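Local coordinates for protein 16S rRNA methylase (Uncultured bacterium, PDB 7JLZ) that probably methylates N1 of adenine 1408 in the 16S rRNA of the 30S ribosomal subunit, a modification that gives resistance to aminoglycoside antibiotics, at residues A[1-14]-A[77-90]. Residues are numbered along the deposited sequence; the frame is centred on the assembly and turned at random. Where two conformers were deposited one is given.
Sequences MKVVTGKSIKEVDK and IYILGSVEYFPDEL. With SO4 (sulfate ion), chain B; SO4 (sulfate ion), chain D.
M1 meets E89 through its chain-start nitrogen: M1 N lies 2.6 Å from E89 OE2, a salt bridge that reaches the oxygen from above the carboxylate plane, 48° out of it. M1 N also gives a backbone bond to V12 O, tying this charge to the chain just past the hairpin's second strand. With CG set between backbone N and carbonyl carbon (chi1 71°) and the chain straight beyond, the M1 thioether runs inward past E89 and L90 until CE presses on I79 CD1 at a tight 3.5 Å; L17 of helix 14-21 also touches M1. K2 contributes backbone: its O accepts from L80 N at 3.0 Å, nearly straight, while water 1 joins K2 N to L80 O. V3 pairs with I79 in a single antiparallel bridge, and in the I77 conformer modelled here its CG2 lies 3.8 Å from I77 CD1, the two side chains crossing at about a right angle. The N-terminal beta hairpin, 2-5 with 8-11, thus docks on 76-80, the outermost strand at one end of the Rossmann-like methyltransferase sheet, its first strand steeply angled to that edge. V4 N closes the bridge on Y78 O at 2.7 Å; beyond it the strands splay enough for water 2 to link V4 O with Y78 N. V4 CG2 rests 3.9 Å from L80 CD2. K14 bends at chi2 (72°), laying its chain alongside E89 and bringing NZ within 2.9 Å of E89 O, while water 4 connects K14 N to E89 OE2.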
loop_
_atom_site.group_PDB
_atom_site.type_symbol
_atom_site.label_atom_id
_atom_site.label_comp_id
_atom_site.label_asym_id
_atom_site.label_seq_id
_atom_site.Cartn_x
_atom_site.Cartn_y
_atom_site.Cartn_z
ATOM N N MET A 1 -18.508 -0.790 4.219
ATOM C CA MET A 1 -17.177 -1.086 4.743
ATOM C C MET A 1 -17.027 -0.485 6.132
ATOM O O MET A 1 -17.831 0.349 6.541
ATOM C CB MET A 1 -16.104 -0.546 3.812
ATOM C CG MET A 1 -15.998 0.950 3.829
ATOM S SD MET A 1 -14.881 1.539 2.543
ATOM C CE MET A 1 -14.933 3.300 2.891
ATOM N N LYS A 2 -15.987 -0.895 6.857
ATOM C CA LYS A 2 -15.835 -0.549 8.263
ATOM C C LYS A 2 -14.641 0.386 8.426
ATOM O O LYS A 2 -13.501 -0.008 8.161
ATOM C CB LYS A 2 -15.670 -1.812 9.109
ATOM C CG LYS A 2 -16.879 -2.763 9.077
ATOM C CD LYS A 2 -18.133 -2.140 9.680
ATOM C CE LYS A 2 -19.292 -3.172 9.829
ATOM N NZ LYS A 2 -19.779 -3.709 8.526
ATOM N N VAL A 3 -14.914 1.622 8.850
ATOM C CA VAL A 3 -13.909 2.667 9.021
ATOM C C VAL A 3 -13.469 2.680 10.478
ATOM O O VAL A 3 -14.314 2.672 11.383
ATOM C CB VAL A 3 -14.466 4.034 8.584
ATOM C CG1 VAL A 3 -13.539 5.164 8.966
ATOM C CG2 VAL A 3 -14.719 4.046 7.061
ATOM N N VAL A 4 -12.156 2.686 10.709
ATOM C CA VAL A 4 -11.588 2.657 12.050
ATOM C C VAL A 4 -11.323 4.079 12.524
ATOM O O VAL A 4 -10.686 4.875 11.823
ATOM C CB VAL A 4 -10.289 1.830 12.087
ATOM C CG1 VAL A 4 -9.663 1.854 13.492
ATOM C CG2 VAL A 4 -10.534 0.395 11.624
ATOM N N THR A 5 -11.770 4.385 13.741
ATOM C CA THR A 5 -11.458 5.654 14.406
ATOM C C THR A 5 -11.167 5.323 15.867
ATOM O O THR A 5 -12.094 5.106 16.652
ATOM C CB THR A 5 -12.597 6.661 14.280
ATOM O OG1 THR A 5 -12.828 6.960 12.897
ATOM C CG2 THR A 5 -12.251 7.941 14.997
ATOM N N GLY A 6 -9.887 5.263 16.216
ATOM C CA GLY A 6 -9.521 4.885 17.574
ATOM C C GLY A 6 -9.986 3.473 17.877
ATOM O O GLY A 6 -9.818 2.547 17.074
ATOM N N LYS A 7 -10.620 3.309 19.030
ATOM C CA LYS A 7 -11.093 2.001 19.461
ATOM C C LYS A 7 -12.440 1.636 18.858
ATOM O O LYS A 7 -13.037 0.637 19.274
ATOM C CB LYS A 7 -11.170 1.947 20.989
ATOM C CG LYS A 7 -9.803 1.956 21.650
ATOM C CD LYS A 7 -9.879 1.547 23.114
ATOM C CE LYS A 7 -8.498 1.556 23.749
ATOM N NZ LYS A 7 -8.517 0.968 25.116
ATOM N N SER A 8 -12.928 2.396 17.882
ATOM C CA SER A 8 -14.253 2.154 17.334
ATOM C C SER A 8 -14.196 1.945 15.829
ATOM O O SER A 8 -13.293 2.431 15.137
ATOM C CB SER A 8 -15.210 3.313 17.653
ATOM O OG SER A 8 -15.208 4.269 16.609
ATOM N N ILE A 9 -15.175 1.195 15.335
ATOM C CA ILE A 9 -15.362 1.053 13.897
ATOM C C ILE A 9 -16.792 1.428 13.563
ATOM O O ILE A 9 -17.721 1.225 14.349
ATOM C CB ILE A 9 -15.040 -0.354 13.344
ATOM C CG1 ILE A 9 -15.987 -1.403 13.920
ATOM C CG2 ILE A 9 -13.570 -0.723 13.597
ATOM C CD1 ILE A 9 -15.866 -2.747 13.240
ATOM N N LYS A 10 -16.956 2.024 12.386
ATOM C CA LYS A 10 -18.269 2.482 11.949
ATOM C C LYS A 10 -18.452 2.133 10.489
ATOM O O LYS A 10 -17.510 2.226 9.696
ATOM C CB LYS A 10 -18.462 3.989 12.133
ATOM C CG LYS A 10 -18.284 4.473 13.560
ATOM C CD LYS A 10 -18.828 5.877 13.742
ATOM C CE LYS A 10 -18.100 6.609 14.861
ATOM N NZ LYS A 10 -18.585 8.011 15.024
ATOM N N GLU A 11 -19.671 1.742 10.145
ATOM C CA GLU A 11 -19.982 1.400 8.770
ATOM C C GLU A 11 -20.135 2.660 7.931
ATOM O O GLU A 11 -20.811 3.614 8.329
ATOM C CB GLU A 11 -21.253 0.578 8.690
ATOM C CG GLU A 11 -21.622 0.285 7.258
ATOM C CD GLU A 11 -22.803 -0.612 7.160
ATOM O OE1 GLU A 11 -22.624 -1.761 6.703
ATOM O OE2 GLU A 11 -23.905 -0.169 7.559
ATOM N N VAL A 12 -19.506 2.652 6.761
ATOM C CA VAL A 12 -19.697 3.671 5.741
ATOM C C VAL A 12 -20.051 2.931 4.465
ATOM O O VAL A 12 -19.304 2.048 4.042
ATOM C CB VAL A 12 -18.432 4.521 5.547
ATOM C CG1 VAL A 12 -18.628 5.528 4.442
ATOM C CG2 VAL A 12 -18.050 5.225 6.862
ATOM N N ASP A 13 -21.196 3.260 3.870
ATOM C CA ASP A 13 -21.591 2.552 2.663
ATOM C C ASP A 13 -21.100 3.289 1.419
ATOM O O ASP A 13 -20.562 4.398 1.486
ATOM C CB ASP A 13 -23.106 2.322 2.620
ATOM C CG ASP A 13 -23.909 3.601 2.433
ATOM O OD1 ASP A 13 -23.335 4.702 2.318
ATOM O OD2 ASP A 13 -25.152 3.490 2.408
ATOM N N LYS A 14 -21.290 2.646 0.266
ATOM C CA LYS A 14 -20.710 3.158 -0.973
ATOM C C LYS A 14 -21.193 4.570 -1.276
ATOM O O LYS A 14 -20.415 5.414 -1.738
ATOM C CB LYS A 14 -21.058 2.237 -2.138
ATOM C CG LYS A 14 -20.557 2.754 -3.475
ATOM C CD LYS A 14 -19.043 2.635 -3.569
ATOM C CE LYS A 14 -18.524 3.153 -4.900
ATOM N NZ LYS A 14 -17.231 2.520 -5.282
ATOM N N ILE A 77 -7.977 8.212 5.946
ATOM C CA ILE A 77 -9.030 7.319 6.403
ATOM C C ILE A 77 -8.462 5.910 6.510
ATOM O O ILE A 77 -7.552 5.526 5.764
ATOM C CB ILE A 77 -10.261 7.382 5.471
ATOM C CG1 ILE A 77 -11.447 6.643 6.085
ATOM C CG2 ILE A 77 -9.933 6.839 4.103
ATOM C CD1 ILE A 77 -12.658 6.631 5.192
ATOM N N TYR A 78 -8.988 5.147 7.475
ATOM C CA TYR A 78 -8.451 3.845 7.849
ATOM C C TYR A 78 -9.568 2.816 7.876
ATOM O O TYR A 78 -10.580 3.022 8.550
ATOM C CB TYR A 78 -7.764 3.918 9.225
ATOM C CG TYR A 78 -6.681 4.974 9.272
ATOM C CD1 TYR A 78 -6.991 6.316 9.529
ATOM C CD2 TYR A 78 -5.351 4.639 9.048
ATOM C CE1 TYR A 78 -6.005 7.288 9.548
ATOM C CE2 TYR A 78 -4.350 5.608 9.083
ATOM C CZ TYR A 78 -4.688 6.930 9.333
ATOM O OH TYR A 78 -3.711 7.902 9.364
ATOM N N ILE A 79 -9.378 1.705 7.160
ATOM C CA ILE A 79 -10.455 0.764 6.860
ATOM C C ILE A 79 -10.019 -0.657 7.189
ATOM O O ILE A 79 -8.860 -1.031 6.971
ATOM C CB ILE A 79 -10.866 0.869 5.372
ATOM C CG1 ILE A 79 -11.399 2.269 5.079
ATOM C CG2 ILE A 79 -11.913 -0.192 4.974
ATOM C CD1 ILE A 79 -11.639 2.497 3.634
ATOM N N LEU A 80 -10.950 -1.456 7.704
ATOM C CA LEU A 80 -10.681 -2.873 7.916
ATOM C C LEU A 80 -10.735 -3.617 6.587
ATOM O O LEU A 80 -11.697 -3.472 5.823
ATOM C CB LEU A 80 -11.694 -3.488 8.876
ATOM C CG LEU A 80 -11.608 -3.172 10.351
ATOM C CD1 LEU A 80 -12.636 -4.019 11.084
ATOM C CD2 LEU A 80 -10.194 -3.439 10.868
ATOM N N GLY A 81 -9.720 -4.424 6.318
ATOM C CA GLY A 81 -9.733 -5.202 5.091
ATOM C C GLY A 81 -8.502 -6.071 4.979
ATOM O O GLY A 81 -7.530 -5.918 5.720
ATOM N N SER A 82 -8.571 -6.998 4.030
ATOM C CA SER A 82 -7.506 -7.945 3.733
ATOM C C SER A 82 -7.792 -8.468 2.334
ATOM O O SER A 82 -8.844 -8.174 1.758
ATOM C CB SER A 82 -7.465 -9.098 4.741
ATOM O OG SER A 82 -8.578 -9.962 4.562
ATOM N N VAL A 83 -6.853 -9.253 1.793
ATOM C CA VAL A 83 -7.089 -9.887 0.488
ATOM C C VAL A 83 -8.388 -10.672 0.515
ATOM O O VAL A 83 -9.216 -10.580 -0.399
ATOM C CB VAL A 83 -5.915 -10.802 0.096
ATOM C CG1 VAL A 83 -6.307 -11.683 -1.098
ATOM C CG2 VAL A 83 -4.679 -10.008 -0.231
ATOM N N GLU A 84 -8.585 -11.458 1.573
ATOM C CA GLU A 84 -9.714 -12.369 1.666
ATOM C C GLU A 84 -11.021 -11.660 1.999
ATOM O O GLU A 84 -12.096 -12.181 1.679
ATOM C CB GLU A 84 -9.416 -13.443 2.713
ATOM C CG GLU A 84 -8.281 -14.400 2.343
ATOM C CD GLU A 84 -6.892 -13.762 2.351
ATOM O OE1 GLU A 84 -6.049 -14.205 1.539
ATOM O OE2 GLU A 84 -6.646 -12.832 3.159
ATOM N N TYR A 85 -10.952 -10.495 2.645
ATOM C CA TYR A 85 -12.120 -9.691 3.000
ATOM C C TYR A 85 -11.843 -8.268 2.541
ATOM O O TYR A 85 -11.586 -7.367 3.344
ATOM C CB TYR A 85 -12.412 -9.754 4.501
ATOM C CG TYR A 85 -12.809 -11.137 4.958
ATOM C CD1 TYR A 85 -14.122 -11.584 4.842
ATOM C CD2 TYR A 85 -11.867 -12.001 5.497
ATOM C CE1 TYR A 85 -14.484 -12.853 5.260
ATOM C CE2 TYR A 85 -12.216 -13.262 5.916
ATOM C CZ TYR A 85 -13.523 -13.687 5.797
ATOM O OH TYR A 85 -13.868 -14.950 6.217
ATOM N N PHE A 86 -11.861 -8.080 1.227
ATOM C CA PHE A 86 -11.532 -6.749 0.762
ATOM C C PHE A 86 -12.799 -5.941 0.502
ATOM O O PHE A 86 -13.776 -6.476 -0.037
ATOM C CB PHE A 86 -10.699 -6.821 -0.514
ATOM C CG PHE A 86 -10.112 -5.508 -0.888
ATOM C CD1 PHE A 86 -10.823 -4.626 -1.689
ATOM C CD2 PHE A 86 -8.887 -5.117 -0.373
ATOM C CE1 PHE A 86 -10.292 -3.393 -2.000
ATOM C CE2 PHE A 86 -8.353 -3.886 -0.679
ATOM C CZ PHE A 86 -9.054 -3.016 -1.488
ATOM N N PRO A 87 -12.834 -4.652 0.845
ATOM C CA PRO A 87 -14.077 -3.876 0.661
ATOM C C PRO A 87 -14.356 -3.592 -0.812
ATOM O O PRO A 87 -13.588 -2.884 -1.471
ATOM C CB PRO A 87 -13.808 -2.584 1.438
ATOM C CG PRO A 87 -12.308 -2.476 1.494
ATOM C CD PRO A 87 -11.799 -3.888 1.573
ATOM N N ASP A 88 -15.477 -4.133 -1.315
ATOM C CA ASP A 88 -15.876 -3.909 -2.706
ATOM C C ASP A 88 -15.961 -2.429 -3.043
ATOM O O ASP A 88 -15.720 -2.040 -4.199
ATOM C CB ASP A 88 -17.241 -4.554 -2.978
ATOM C CG ASP A 88 -17.156 -6.046 -3.259
ATOM O OD1 ASP A 88 -16.095 -6.534 -3.700
ATOM O OD2 ASP A 88 -18.179 -6.734 -3.046
ATOM N N GLU A 89 -16.343 -1.610 -2.065
ATOM C CA GLU A 89 -16.488 -0.169 -2.235
ATOM C C GLU A 89 -15.224 0.491 -2.762
ATOM O O GLU A 89 -15.310 1.552 -3.393
ATOM C CB GLU A 89 -16.870 0.479 -0.897
ATOM C CG GLU A 89 -18.217 0.051 -0.308
ATOM C CD GLU A 89 -18.078 -1.050 0.749
ATOM O OE1 GLU A 89 -17.096 -1.828 0.682
ATOM O OE2 GLU A 89 -18.953 -1.137 1.639
ATOM N N LEU A 90 -14.052 -0.095 -2.519
ATOM C CA LEU A 90 -12.804 0.531 -2.918
ATOM C C LEU A 90 -12.269 0.040 -4.251
ATOM O O LEU A 90 -11.262 0.572 -4.729
ATOM C CB LEU A 90 -11.741 0.316 -1.834
ATOM C CG LEU A 90 -12.063 1.120 -0.571
ATOM C CD1 LEU A 90 -11.054 0.835 0.524
ATOM C CD2 LEU A 90 -12.104 2.616 -0.885
HETATM S S SO4 B . -10.788 6.280 21.541
HETATM O O1 SO4 B . -9.706 5.455 22.004
HETATM O O2 SO4 B . -10.276 7.560 21.133
HETATM O O3 SO4 B . -11.741 6.461 22.603
HETATM O O4 SO4 B . -11.431 5.643 20.423
HETATM S S SO4 D . -20.120 -5.390 4.112
HETATM O O1 SO4 D . -19.796 -4.012 3.854
HETATM O O2 SO4 D . -18.912 -6.122 4.381
HETATM O O3 SO4 D . -20.777 -5.954 2.965
HETATM O O4 SO4 D . -20.994 -5.472 5.256
HETATM O O HOH W 1 -14.307 -2.917 5.725
HETATM O O HOH W 2 -10.504 6.650 9.771
HETATM O O HOH W 3 -16.317 0.268 -5.993
HETATM O O HOH W 4 -21.879 -0.269 0.506
#